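Local coordinates for chorismatase (PDB 4BPS), which hydrolyses chorismate to pyruvate and a trans-dihydroxycyclohexadiene carboxylate, a step in the biosynthesis of the immunosuppressant polyketides FK506 and FK520, at residues 21-25 with 294-298; 40-46 with 68-74; 62-66 with 183-187. The contacts are given in a common frame with arbitrary orientation. Where two conformers were deposited one is given. Residue numbers count along the deposited sequence, not the author numbering.

All three contacts are partly buried. Interactions 1 and 2 share the five-stranded sheet of strand 72-77, with 21-25 as its edge; interaction 3 starts from the loop that follows strand 57-62 of it. Interaction 2 pairs strands 38-44 and 72-77 inside that sheet, and it is the only one of the three with a ladder of backbone hydrogen bonds, burying 501 Å². Interaction 1 sets strand 21-25 against strand 296-300 of another sheet, through rings and a water. Interaction 3 joins its loop to the end of strand 178-184 by one backbone bond and CH-pi contacts. Among the links between them, E74 OE1 pairs with K297 NZ in a salt bridge (2.7 Å) and H44 ND1 with T64 OG1 (2.8 Å).

Interaction 1. Residues 21-25 with 294-298; sequences YCRFE and DHLKV
F24 lays one face of its ring against H295, whose imidazole edge points into it: an edge-to-face (T-shaped) pair with centroids 5.1 Å apart and planes at 82°. Chi1 of F24 is m (-68°), carrying F24 CZ to 3.9 Å from both H295 CB and K297 CG, while F24 CE2 lies 3.4 Å from L296 O. H295 (chi1 m) sits at a corner of the chain with phi/psi 50/56; D294 OD1 accepts from H295 N at 2.8 Å. Strand 21-25 is extended, the edge strand of a five-stranded sheet in this YjgF-fold enzyme, beside 72-77; 296-298 belongs to a separate sheet. No direct hydrogen bond joins the two segments; rings, backbone oxygens and a water do. The closest CA atoms, of C22 and H295, are 6.8 Å apart. C22 O stands over the imidazole face, 3.2 Å from H295 CE1, and C22 SG lies obliquely 4.9 Å from that ring's centroid. Water 1 bridges F24 N and H295 NE2, 2.9 Å from each.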
ATOM      1  N   TYR A  21      -5.329   9.305  -8.038  1.00  6.52           N
ATOM      2  CA  TYR A  21      -6.554   8.819  -7.430  1.00  7.08           C
ATOM      3  C   TYR A  21      -6.848   7.429  -7.973  1.00  6.33           C
ATOM      4  O   TYR A  21      -6.271   6.985  -8.964  1.00  6.49           O
ATOM      5  CB  TYR A  21      -7.729   9.775  -7.679  1.00  7.79           C
ATOM      6  CG  TYR A  21      -8.088  10.023  -9.126  1.00  8.10           C
ATOM      7  CD1 TYR A  21      -7.401  10.977  -9.888  1.00  8.02           C
ATOM      8  CD2 TYR A  21      -9.124   9.347  -9.725  1.00  8.52           C
ATOM      9  CE1 TYR A  21      -7.741  11.244 -11.210  1.00  8.69           C
ATOM     10  CE2 TYR A  21      -9.486   9.609 -11.042  1.00  8.18           C
ATOM     11  CZ  TYR A  21      -8.801  10.586 -11.780  1.00  9.06           C
ATOM     12  OH  TYR A  21      -9.150  10.870 -13.082  1.00 10.54           O
ATOM     13  N   CYS A  22      -7.752   6.743  -7.294  1.00  6.61           N
ATOM     14  CA  CYS A  22      -7.992   5.340  -7.523  1.00  7.32           C
ATOM     15  C   CYS A  22      -9.413   5.046  -8.035  1.00  6.81           C
ATOM     16  O   CYS A  22     -10.381   5.771  -7.701  1.00  7.35           O
ATOM     17  CB  CYS A  22      -7.764   4.619  -6.162  1.00  8.80           C
ATOM     18  SG  CYS A  22      -7.650   2.834  -6.224  1.00  8.92           S
ATOM     19  N   ARG A  23      -9.522   3.973  -8.812  1.00  6.32           N
ATOM     20  CA  ARG A  23     -10.807   3.360  -9.146  1.00  6.65           C
ATOM     21  C   ARG A  23     -10.688   1.859  -8.979  1.00  6.44           C
ATOM     22  O   ARG A  23      -9.614   1.304  -9.188  1.00  6.94           O
ATOM     23  CB  ARG A  23     -11.186   3.624 -10.611  1.00  7.51           C
ATOM     24  CG  ARG A  23     -11.440   5.076 -10.970  1.00  8.11           C
ATOM     25  CD  ARG A  23     -12.787   5.558 -10.487  1.00  8.35           C
ATOM     26  NE  ARG A  23     -13.058   6.920 -10.951  1.00  7.97           N
ATOM     27  CZ  ARG A  23     -12.815   8.032 -10.262  1.00  8.28           C
ATOM     28  NH1 ARG A  23     -12.308   7.985  -9.035  1.00  9.29           N
ATOM     29  NH2 ARG A  23     -13.091   9.213 -10.802  1.00  8.40           N
ATOM     30  N   PHE A  24     -11.795   1.206  -8.621  1.00  6.33           N
ATOM     31  CA  PHE A  24     -11.867  -0.253  -8.635  1.00  7.04           C
ATOM     32  C   PHE A  24     -12.752  -0.657  -9.804  1.00  7.91           C
ATOM     33  O   PHE A  24     -13.863  -0.126  -9.978  1.00 10.20           O
ATOM     34  CB  PHE A  24     -12.474  -0.806  -7.359  1.00  7.03           C
ATOM     35  CG  PHE A  24     -11.630  -0.631  -6.103  1.00  6.85           C
ATOM     36  CD1 PHE A  24     -10.329  -0.144  -6.122  1.00  6.94           C
ATOM     37  CD2 PHE A  24     -12.185  -0.992  -4.889  1.00  7.72           C
ATOM     38  CE1 PHE A  24      -9.587  -0.026  -4.946  1.00  7.20           C
ATOM     39  CE2 PHE A  24     -11.465  -0.888  -3.730  1.00  8.28           C
ATOM     40  CZ  PHE A  24     -10.172  -0.408  -3.742  1.00  7.89           C
ATOM     41  N   GLU A  25     -12.243  -1.571 -10.624  1.00  8.48           N
ATOM     42  CA  GLU A  25     -12.947  -1.982 -11.828  1.00  9.45           C
ATOM     43  C   GLU A  25     -13.066  -3.501 -11.865  1.00  9.28           C
ATOM     44  O   GLU A  25     -12.305  -4.244 -11.255  1.00  9.31           O
ATOM     45  CB  GLU A  25     -12.223  -1.492 -13.099  1.00 10.29           C
ATOM     46  CG  GLU A  25     -11.925   0.021 -13.191  1.00 11.65           C
ATOM     47  CD  GLU A  25     -13.154   0.936 -13.383  1.00 12.44           C
ATOM     48  OE1 GLU A  25     -14.243   0.404 -13.707  1.00 13.72           O
ATOM     49  OE2 GLU A  25     -13.025   2.184 -13.213  1.00 13.31           O
ATOM     50  N   ASP A 294     -12.603   6.090   1.009  1.00  6.56           N
ATOM     51  CA  ASP A 294     -13.093   5.370  -0.162  1.00  6.59           C
ATOM     52  C   ASP A 294     -11.963   4.476  -0.699  1.00  5.67           C
ATOM     53  O   ASP A 294     -10.814   4.529  -0.234  1.00  6.36           O
ATOM     54  CB  ASP A 294     -13.564   6.394  -1.200  1.00  7.77           C
ATOM     55  CG  ASP A 294     -14.547   5.836  -2.231  1.00  8.62           C
ATOM     56  OD1 ASP A 294     -14.856   4.626  -2.269  1.00  8.35           O
ATOM     57  OD2 ASP A 294     -14.994   6.681  -3.051  1.00 11.16           O
ATOM     58  N   HIS A 295     -12.316   3.621  -1.657  1.00  5.96           N
ATOM     59  CA  HIS A 295     -11.374   2.703  -2.300  1.00  5.74           C
ATOM     60  C   HIS A 295     -10.574   1.938  -1.256  1.00  5.76           C
ATOM     61  O   HIS A 295      -9.337   1.910  -1.227  1.00  6.15           O
ATOM     62  CB  HIS A 295     -10.533   3.419  -3.359  1.00  6.04           C
ATOM     63  CG  HIS A 295     -11.402   3.961  -4.443  1.00  6.50           C
ATOM     64  ND1 HIS A 295     -11.819   5.276  -4.463  1.00  7.34           N
ATOM     65  CD2 HIS A 295     -12.060   3.332  -5.454  1.00  7.39           C
ATOM     66  CE1 HIS A 295     -12.672   5.436  -5.464  1.00  8.04           C
ATOM     67  NE2 HIS A 295     -12.832   4.278  -6.084  1.00  8.15           N
ATOM     68  N   LEU A 296     -11.336   1.278  -0.397  1.00  5.73           N
ATOM     69  CA  LEU A 296     -10.772   0.490   0.685  1.00  5.74           C
ATOM     70  C   LEU A 296     -10.522  -0.942   0.266  1.00  5.49           C
ATOM     71  O   LEU A 296     -11.352  -1.552  -0.410  1.00  5.96           O
ATOM     72  CB  LEU A 296     -11.692   0.506   1.902  1.00  6.27           C
ATOM     73  CG  LEU A 296     -11.958   1.901   2.490  1.00  6.90           C
ATOM     74  CD1 LEU A 296     -13.320   2.448   2.079  1.00  7.08           C
ATOM     75  CD2 LEU A 296     -11.849   1.852   4.004  1.00  7.52           C
ATOM     76  N   LYS A 297      -9.386  -1.466   0.704  1.00  5.18           N
ATOM     77  CA  LYS A 297      -9.114  -2.896   0.643  1.00  5.50           C
ATOM     78  C   LYS A 297      -9.040  -3.415   2.068  1.00  5.02           C
ATOM     79  O   LYS A 297      -8.373  -2.807   2.917  1.00  5.25           O
ATOM     80  CB  LYS A 297      -7.832  -3.198  -0.132  1.00  6.26           C
ATOM     81  CG  LYS A 297      -8.030  -2.916  -1.634  1.00  7.13           C
ATOM     82  CD  LYS A 297      -6.835  -2.279  -2.303  1.00  7.36           C
ATOM     83  CE  LYS A 297      -5.646  -3.171  -2.237  1.00  6.92           C
ATOM     84  NZ  LYS A 297      -4.378  -2.408  -2.569  1.00  6.70           N
ATOM     85  N   VAL A 298      -9.733  -4.522   2.305  1.00  4.73           N
ATOM     86  CA  VAL A 298      -9.839  -5.132   3.617  1.00  5.28           C
ATOM     87  C   VAL A 298      -9.256  -6.548   3.489  1.00  4.77           C
ATOM     88  O   VAL A 298      -9.839  -7.387   2.801  1.00  6.06           O
ATOM     89  CB  VAL A 298     -11.316  -5.166   4.091  1.00  6.09           C
ATOM     90  CG1 VAL A 298     -11.407  -5.839   5.464  1.00  6.87           C
ATOM     91  CG2 VAL A 298     -11.897  -3.760   4.141  1.00  6.90           C
TER
HETATM   92  O   HOH W   1     -14.196   2.878  -8.256  1.00 10.45           O

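Interaction 2. Residues 40-46 with 68-74; sequences GLIEHGT and DDEAFTE
H44 and E74 lose the most surface here, 95 and 78 Å². Strands 40-44 and 72-74 run antiparallel (148° between directions, axes 4.6 Å apart at closest) in a five-stranded mixed sheet. I42 and E74 form a hydrogen-bonded pair, I42 N to E74 O and E74 N to I42 O both 2.8 Å. E43 and T73 are a non-hydrogen-bonded pair, CA atoms 4.5 Å apart, and H44 and F72 a hydrogen-bonded one: H44 N to F72 O 2.9 Å, F72 N to H44 O 3.0 Å. On the sheet face carrying I42, H44, F72 and E74, H44 (chi1 m) donates from NE2 to E74 OE1 at 2.8 Å, E74 being trans in chi1 and chi2. The H44 and F72 rings are nearly parallel (19°) but slid apart, centroids at 5.0 Å. On the other face, water 2 bridges E43 OE2 (2.7 Å) and T73 OG1 (2.8 Å), with E43 OE1 salt-bridged to R59 and T73 OG1 hydrogen-bonded to T27. Beyond the strands, T46 OG1 donates to D68 OD1 at 2.6 Å. E74 OE1 is shared by H44 and K297, so the His-carboxylate pair ties both strands to strand 296-300 and, through H44 ND1, to T64.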
ATOM      1  N   GLY A  40      -1.840   3.227 -14.201  1.00  9.20           N
ATOM      2  CA  GLY A  40      -1.393   1.856 -14.058  1.00 10.08           C
ATOM      3  C   GLY A  40      -2.450   1.021 -13.379  1.00  7.70           C
ATOM      4  O   GLY A  40      -3.427   1.565 -12.860  1.00  7.91           O
ATOM      5  N   LEU A  41      -2.236  -0.292 -13.386  1.00  7.25           N
ATOM      6  CA  LEU A  41      -3.265  -1.245 -13.001  1.00  9.30           C
ATOM      7  C   LEU A  41      -2.665  -2.401 -12.219  1.00  6.62           C
ATOM      8  O   LEU A  41      -1.651  -2.973 -12.630  1.00  7.51           O
ATOM      9  CB  LEU A  41      -3.940  -1.817 -14.274  1.00 15.23           C
ATOM     10  CG  LEU A  41      -4.555  -0.876 -15.311  1.00 21.27           C
ATOM     11  CD1 LEU A  41      -3.543  -0.553 -16.381  1.00 23.09           C
ATOM     12  CD2 LEU A  41      -5.756  -1.539 -15.901  1.00 23.31           C
ATOM     13  N   ILE A  42      -3.317  -2.763 -11.118  1.00  5.20           N
ATOM     14  CA  ILE A  42      -2.935  -3.928 -10.323  1.00  5.37           C
ATOM     15  C   ILE A  42      -4.130  -4.869 -10.273  1.00  5.32           C
ATOM     16  O   ILE A  42      -5.199  -4.501  -9.776  1.00  5.92           O
ATOM     17  CB  ILE A  42      -2.529  -3.533  -8.883  1.00  6.55           C
ATOM     18  CG1 ILE A  42      -1.396  -2.494  -8.907  1.00  7.88           C
ATOM     19  CG2 ILE A  42      -2.181  -4.775  -8.082  1.00  7.03           C
ATOM     20  CD1 ILE A  42      -0.099  -2.976  -9.545  1.00  9.06           C
ATOM     21  N   GLU A  43      -3.940  -6.067 -10.819  1.00  5.37           N
ATOM     22  CA  GLU A  43      -5.008  -7.075 -10.849  1.00  6.17           C
ATOM     23  C   GLU A  43      -4.923  -7.978  -9.629  1.00  6.41           C
ATOM     24  O   GLU A  43      -4.002  -8.780  -9.488  1.00  8.59           O
ATOM     25  CB  GLU A  43      -4.906  -7.907 -12.129  1.00  7.56           C
ATOM     26  CG  GLU A  43      -4.976  -7.028 -13.361  1.00 11.77           C
ATOM     27  CD  GLU A  43      -4.855  -7.793 -14.644  1.00 18.21           C
ATOM     28  OE1 GLU A  43      -4.117  -8.799 -14.678  1.00 20.92           O
ATOM     29  OE2 GLU A  43      -5.484  -7.378 -15.635  1.00 20.33           O
ATOM     30  N   HIS A  44      -5.874  -7.828  -8.709  1.00  5.68           N
ATOM     31  CA  HIS A  44      -5.968  -8.686  -7.529  1.00  5.21           C
ATOM     32  C   HIS A  44      -6.780  -9.908  -7.873  1.00  5.66           C
ATOM     33  O   HIS A  44      -7.862  -9.801  -8.424  1.00  6.99           O
ATOM     34  CB  HIS A  44      -6.675  -7.929  -6.402  1.00  5.56           C
ATOM     35  CG  HIS A  44      -5.875  -6.775  -5.905  1.00  5.15           C
ATOM     36  ND1 HIS A  44      -4.825  -6.926  -5.022  1.00  5.62           N
ATOM     37  CD2 HIS A  44      -5.937  -5.462  -6.232  1.00  5.38           C
ATOM     38  CE1 HIS A  44      -4.282  -5.735  -4.821  1.00  5.65           C
ATOM     39  NE2 HIS A  44      -4.943  -4.831  -5.534  1.00  5.78           N
ATOM     40  N   GLY A  45      -6.274 -11.088  -7.570  1.00  5.67           N
ATOM     41  CA  GLY A  45      -6.978 -12.293  -7.959  1.00  6.32           C
ATOM     42  C   GLY A  45      -6.242 -13.527  -7.466  1.00  5.50           C
ATOM     43  O   GLY A  45      -5.502 -13.467  -6.473  1.00  5.62           O
ATOM     44  N   THR A  46      -6.429 -14.621  -8.194  1.00  5.70           N
ATOM     45  CA  THR A  46      -5.969 -15.929  -7.771  1.00  5.74           C
ATOM     46  C   THR A  46      -4.716 -16.405  -8.529  1.00  5.87           C
ATOM     47  O   THR A  46      -4.430 -17.603  -8.602  1.00  6.70           O
ATOM     48  CB  THR A  46      -7.103 -16.978  -7.886  1.00  6.57           C
ATOM     49  OG1 THR A  46      -7.503 -17.064  -9.263  1.00  7.42           O
ATOM     50  CG2 THR A  46      -8.285 -16.622  -7.023  1.00  7.06           C
ATOM     51  N   ASP A  68     -11.993 -16.558  -7.396  1.00 10.58           N
ATOM     52  CA  ASP A  68     -12.055 -15.696  -8.571  0.64 12.17           C
ATOM     53  C   ASP A  68     -13.133 -14.631  -8.445  1.00 12.06           C
ATOM     54  O   ASP A  68     -13.000 -13.531  -9.007  1.00 12.50           O
ATOM     55  CB  ASP A  68     -12.295 -16.520  -9.828  0.64 13.39           C
ATOM     56  CG  ASP A  68     -11.032 -17.125 -10.367  0.64 14.58           C
ATOM     57  OD1 ASP A  68      -9.952 -16.692  -9.918  0.64 15.61           O
ATOM     58  OD2 ASP A  68     -11.126 -18.007 -11.259  0.64 14.19           O
ATOM     59  N   ASP A  69     -14.202 -14.924  -7.702  1.00 12.02           N
ATOM     60  CA  ASP A  69     -15.293 -13.950  -7.590  1.00 13.30           C
ATOM     61  C   ASP A  69     -14.914 -12.760  -6.678  1.00 13.03           C
ATOM     62  O   ASP A  69     -15.682 -11.812  -6.553  1.00 16.41           O
ATOM     63  CB  ASP A  69     -16.647 -14.590  -7.233  1.00 16.40           C
ATOM     64  CG  ASP A  69     -16.708 -15.182  -5.842  1.00 18.82           C
ATOM     65  OD1 ASP A  69     -15.785 -15.022  -5.023  1.00 17.87           O
ATOM     66  OD2 ASP A  69     -17.749 -15.831  -5.561  1.00 21.71           O
ATOM     67  N   GLU A  70     -13.708 -12.782  -6.107  1.00 11.02           N
ATOM     68  CA  GLU A  70     -13.170 -11.649  -5.365  1.00 10.63           C
ATOM     69  C   GLU A  70     -12.127 -10.874  -6.163  1.00  8.72           C
ATOM     70  O   GLU A  70     -11.567  -9.885  -5.667  1.00  9.85           O
ATOM     71  CB  GLU A  70     -12.572 -12.142  -4.046  1.00 12.09           C
ATOM     72  CG  GLU A  70     -13.685 -12.559  -3.123  1.00 14.01           C
ATOM     73  CD  GLU A  70     -13.232 -13.373  -1.937  1.00 14.13           C
ATOM     74  OE1 GLU A  70     -12.070 -13.869  -1.919  1.00 13.94           O
ATOM     75  OE2 GLU A  70     -14.061 -13.511  -1.001  1.00 15.00           O
ATOM     76  N   ALA A  71     -11.839 -11.324  -7.380  1.00  8.05           N
ATOM     77  CA  ALA A  71     -10.843 -10.642  -8.187  1.00  7.75           C
ATOM     78  C   ALA A  71     -11.373  -9.295  -8.628  1.00  7.69           C
ATOM     79  O   ALA A  71     -12.572  -9.154  -8.878  1.00  8.00           O
ATOM     80  CB  ALA A  71     -10.472 -11.490  -9.402  1.00  8.60           C
ATOM     81  N   PHE A  72     -10.491  -8.302  -8.737  1.00  7.09           N
ATOM     82  CA  PHE A  72     -10.872  -6.995  -9.267  1.00  7.00           C
ATOM     83  C   PHE A  72      -9.596  -6.283  -9.669  1.00  6.46           C
ATOM     84  O   PHE A  72      -8.488  -6.722  -9.318  1.00  7.09           O
ATOM     85  CB  PHE A  72     -11.665  -6.155  -8.229  1.00  7.01           C
ATOM     86  CG  PHE A  72     -10.804  -5.572  -7.148  1.00  6.85           C
ATOM     87  CD1 PHE A  72     -10.371  -6.354  -6.073  1.00  7.51           C
ATOM     88  CD2 PHE A  72     -10.408  -4.247  -7.199  1.00  6.83           C
ATOM     89  CE1 PHE A  72      -9.561  -5.797  -5.089  1.00  7.90           C
ATOM     90  CE2 PHE A  72      -9.604  -3.691  -6.232  1.00  7.76           C
ATOM     91  CZ  PHE A  72      -9.179  -4.472  -5.166  1.00  7.73           C
ATOM     92  N   THR A  73      -9.731  -5.184 -10.414  1.00  6.40           N
ATOM     93  CA  THR A  73      -8.582  -4.384 -10.815  1.00  6.55           C
ATOM     94  C   THR A  73      -8.564  -3.058 -10.068  1.00  5.66           C
ATOM     95  O   THR A  73      -9.559  -2.309 -10.019  1.00  6.57           O
ATOM     96  CB  THR A  73      -8.595  -4.116 -12.326  1.00  8.77           C
ATOM     97  OG1 THR A  73      -8.649  -5.374 -12.992  1.00 11.32           O
ATOM     98  CG2 THR A  73      -7.337  -3.391 -12.801  1.00  9.38           C
ATOM     99  N   GLU A  74      -7.422  -2.795  -9.452  1.00  5.30           N
ATOM    100  CA  GLU A  74      -7.142  -1.524  -8.793  1.00  5.49           C
ATOM    101  C   GLU A  74      -6.446  -0.634  -9.823  1.00  5.40           C
ATOM    102  O   GLU A  74      -5.342  -0.948 -10.266  1.00  5.86           O
ATOM    103  CB  GLU A  74      -6.227  -1.797  -7.598  1.00  5.77           C
ATOM    104  CG  GLU A  74      -5.619  -0.587  -6.922  1.00  6.32           C
ATOM    105  CD  GLU A  74      -4.626  -0.980  -5.846  1.00  6.06           C
ATOM    106  OE1 GLU A  74      -4.805  -2.049  -5.206  1.00  6.36           O
ATOM    107  OE2 GLU A  74      -3.644  -0.225  -5.627  1.00  7.16           O
TER
HETATM  108  O   HOH W   2      -7.499  -5.511 -15.538  1.00 24.38           O

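Interaction 3. Residues 62-66 with 183-187; sequences VHTTT and GAHGG
Strand 178-184, an edge strand of the six-stranded sheet, ends here against an inverse gamma turn centred on H63 (phi/psi -93/73), whose T64 N to V62 O bond is weak at 3.1 Å. The segments' end-to-end directions, CA 63 to 66 and CA 183 to 186, are 96° apart. G183 brings its O to 4.0 Å from T64 CG2; A179, T180 and G181, earlier on this strand, line the ligand pocket. A184 has its CA 3.2 Å from H63 O and 4.8 Å from T64 CA. H185 lies past the strand; H185 N donates to H63 O at 2.8 Å (161°). H185 CB makes a CH-pi contact over the H63 imidazole (chi1 t), 3.4 Å from its centroid and 8° off the normal. With chi1 m, the H185 ring takes a second CH-pi contact from T66 CG2, 3.6 Å from the ring centroid and 22° off its normal; H185 NE2 bonds H327 O. At G186, water 3 donates to G186 O at 2.8 Å and accepts from H63 N at 3.0 Å.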
ATOM      1  N   VAL A  62      -1.398  -9.705  -8.882  1.00  4.83           N
ATOM      2  CA  VAL A  62      -0.895 -10.251  -7.624  1.00  5.45           C
ATOM      3  C   VAL A  62      -1.908 -11.222  -7.039  1.00  5.03           C
ATOM      4  O   VAL A  62      -3.128 -11.081  -7.234  1.00  5.60           O
ATOM      5  CB  VAL A  62      -0.554  -9.116  -6.597  1.00  5.78           C
ATOM      6  CG1 VAL A  62       0.665  -8.331  -7.071  1.00  6.57           C
ATOM      7  CG2 VAL A  62      -1.769  -8.185  -6.357  1.00  5.80           C
ATOM      8  N   HIS A  63      -1.383 -12.226  -6.360  1.00  5.35           N
ATOM      9  CA  HIS A  63      -2.207 -13.338  -5.879  1.00  5.22           C
ATOM     10  C   HIS A  63      -2.665 -13.043  -4.448  1.00  5.45           C
ATOM     11  O   HIS A  63      -2.193 -13.637  -3.475  1.00  6.16           O
ATOM     12  CB  HIS A  63      -1.433 -14.645  -5.997  1.00  6.18           C
ATOM     13  CG  HIS A  63      -2.269 -15.873  -5.795  1.00  6.16           C
ATOM     14  ND1 HIS A  63      -1.824 -17.130  -6.130  1.00  6.43           N
ATOM     15  CD2 HIS A  63      -3.513 -16.033  -5.269  1.00  5.98           C
ATOM     16  CE1 HIS A  63      -2.765 -18.010  -5.835  1.00  6.63           C
ATOM     17  NE2 HIS A  63      -3.799 -17.372  -5.310  1.00  6.26           N
ATOM     18  N   THR A  64      -3.600 -12.108  -4.349  1.00  5.10           N
ATOM     19  CA  THR A  64      -4.017 -11.571  -3.061  1.00  5.52           C
ATOM     20  C   THR A  64      -5.366 -12.094  -2.573  1.00  5.67           C
ATOM     21  O   THR A  64      -5.837 -11.671  -1.507  1.00  6.20           O
ATOM     22  CB  THR A  64      -4.041 -10.063  -3.099  1.00  5.70           C
ATOM     23  OG1 THR A  64      -4.735  -9.666  -4.291  1.00  5.56           O
ATOM     24  CG2 THR A  64      -2.613  -9.499  -3.086  1.00  6.36           C
ATOM     25  N   THR A  65      -5.969 -13.045  -3.294  1.00  5.50           N
ATOM     26  CA  THR A  65      -7.149 -13.716  -2.764  1.00  6.35           C
ATOM     27  C   THR A  65      -7.272 -15.124  -3.325  1.00  5.75           C
ATOM     28  O   THR A  65      -6.457 -15.537  -4.142  1.00  6.21           O
ATOM     29  CB  THR A  65      -8.415 -12.856  -2.943  1.00  6.89           C
ATOM     30  OG1 THR A  65      -9.415 -13.345  -2.019  1.00  7.28           O
ATOM     31  CG2 THR A  65      -8.886 -12.870  -4.404  1.00  7.99           C
ATOM     32  N   THR A  66      -8.264 -15.865  -2.837  1.00  6.17           N
ATOM     33  CA  THR A  66      -8.358 -17.300  -3.088  1.00  6.75           C
ATOM     34  C   THR A  66      -9.614 -17.704  -3.844  1.00  7.29           C
ATOM     35  O   THR A  66      -9.807 -18.888  -4.091  1.00  8.69           O
ATOM     36  CB  THR A  66      -8.282 -18.097  -1.772  1.00  8.02           C
ATOM     37  OG1 THR A  66      -9.377 -17.711  -0.941  1.00  8.31           O
ATOM     38  CG2 THR A  66      -6.960 -17.847  -1.056  1.00  8.56           C
ATOM     39  N   GLY A 183       0.266 -10.318   2.703  1.00  5.26           N
ATOM     40  CA  GLY A 183       0.593 -11.586   2.068  1.00  5.49           C
ATOM     41  C   GLY A 183       0.056 -11.723   0.662  1.00  5.39           C
ATOM     42  O   GLY A 183      -0.887 -11.050   0.233  1.00  5.43           O
ATOM     43  N   ALA A 184       0.683 -12.644  -0.050  1.00  5.31           N
ATOM     44  CA  ALA A 184       0.152 -13.178  -1.296  1.00  5.69           C
ATOM     45  C   ALA A 184       0.299 -14.702  -1.255  1.00  5.21           C
ATOM     46  O   ALA A 184       1.126 -15.244  -0.520  1.00  5.69           O
ATOM     47  CB  ALA A 184       0.898 -12.581  -2.504  1.00  6.37           C
ATOM     48  N   HIS A 185      -0.462 -15.382  -2.110  1.00  5.29           N
ATOM     49  CA  HIS A 185      -0.497 -16.840  -2.106  1.00  5.91           C
ATOM     50  C   HIS A 185       0.473 -17.461  -3.122  1.00  6.33           C
ATOM     51  O   HIS A 185       0.506 -18.680  -3.266  1.00  7.64           O
ATOM     52  CB  HIS A 185      -1.913 -17.343  -2.387  1.00  6.16           C
ATOM     53  CG  HIS A 185      -2.921 -16.850  -1.396  1.00  6.25           C
ATOM     54  ND1 HIS A 185      -3.158 -17.489  -0.200  1.00  7.39           N
ATOM     55  CD2 HIS A 185      -3.709 -15.744  -1.404  1.00  6.22           C
ATOM     56  CE1 HIS A 185      -4.072 -16.805   0.477  1.00  7.14           C
ATOM     57  NE2 HIS A 185      -4.414 -15.740  -0.228  1.00  6.50           N
ATOM     58  N   GLY A 186       1.258 -16.622  -3.793  1.00  5.86           N
ATOM     59  CA  GLY A 186       2.288 -17.049  -4.714  1.00  5.99           C
ATOM     60  C   GLY A 186       2.890 -15.801  -5.316  1.00  5.80           C
ATOM     61  O   GLY A 186       2.394 -14.702  -5.106  1.00  6.39           O
ATOM     62  N   GLY A 187       3.978 -15.958  -6.065  1.00  5.85           N
ATOM     63  CA  GLY A 187       4.511 -14.869  -6.850  1.00  6.08           C
ATOM     64  C   GLY A 187       5.536 -13.958  -6.216  1.00  5.42           C
ATOM     65  O   GLY A 187       5.621 -12.781  -6.594  1.00  6.18           O
TER
HETATM   66  O   HOH W   3       1.619 -12.226  -6.235  1.00  5.62           O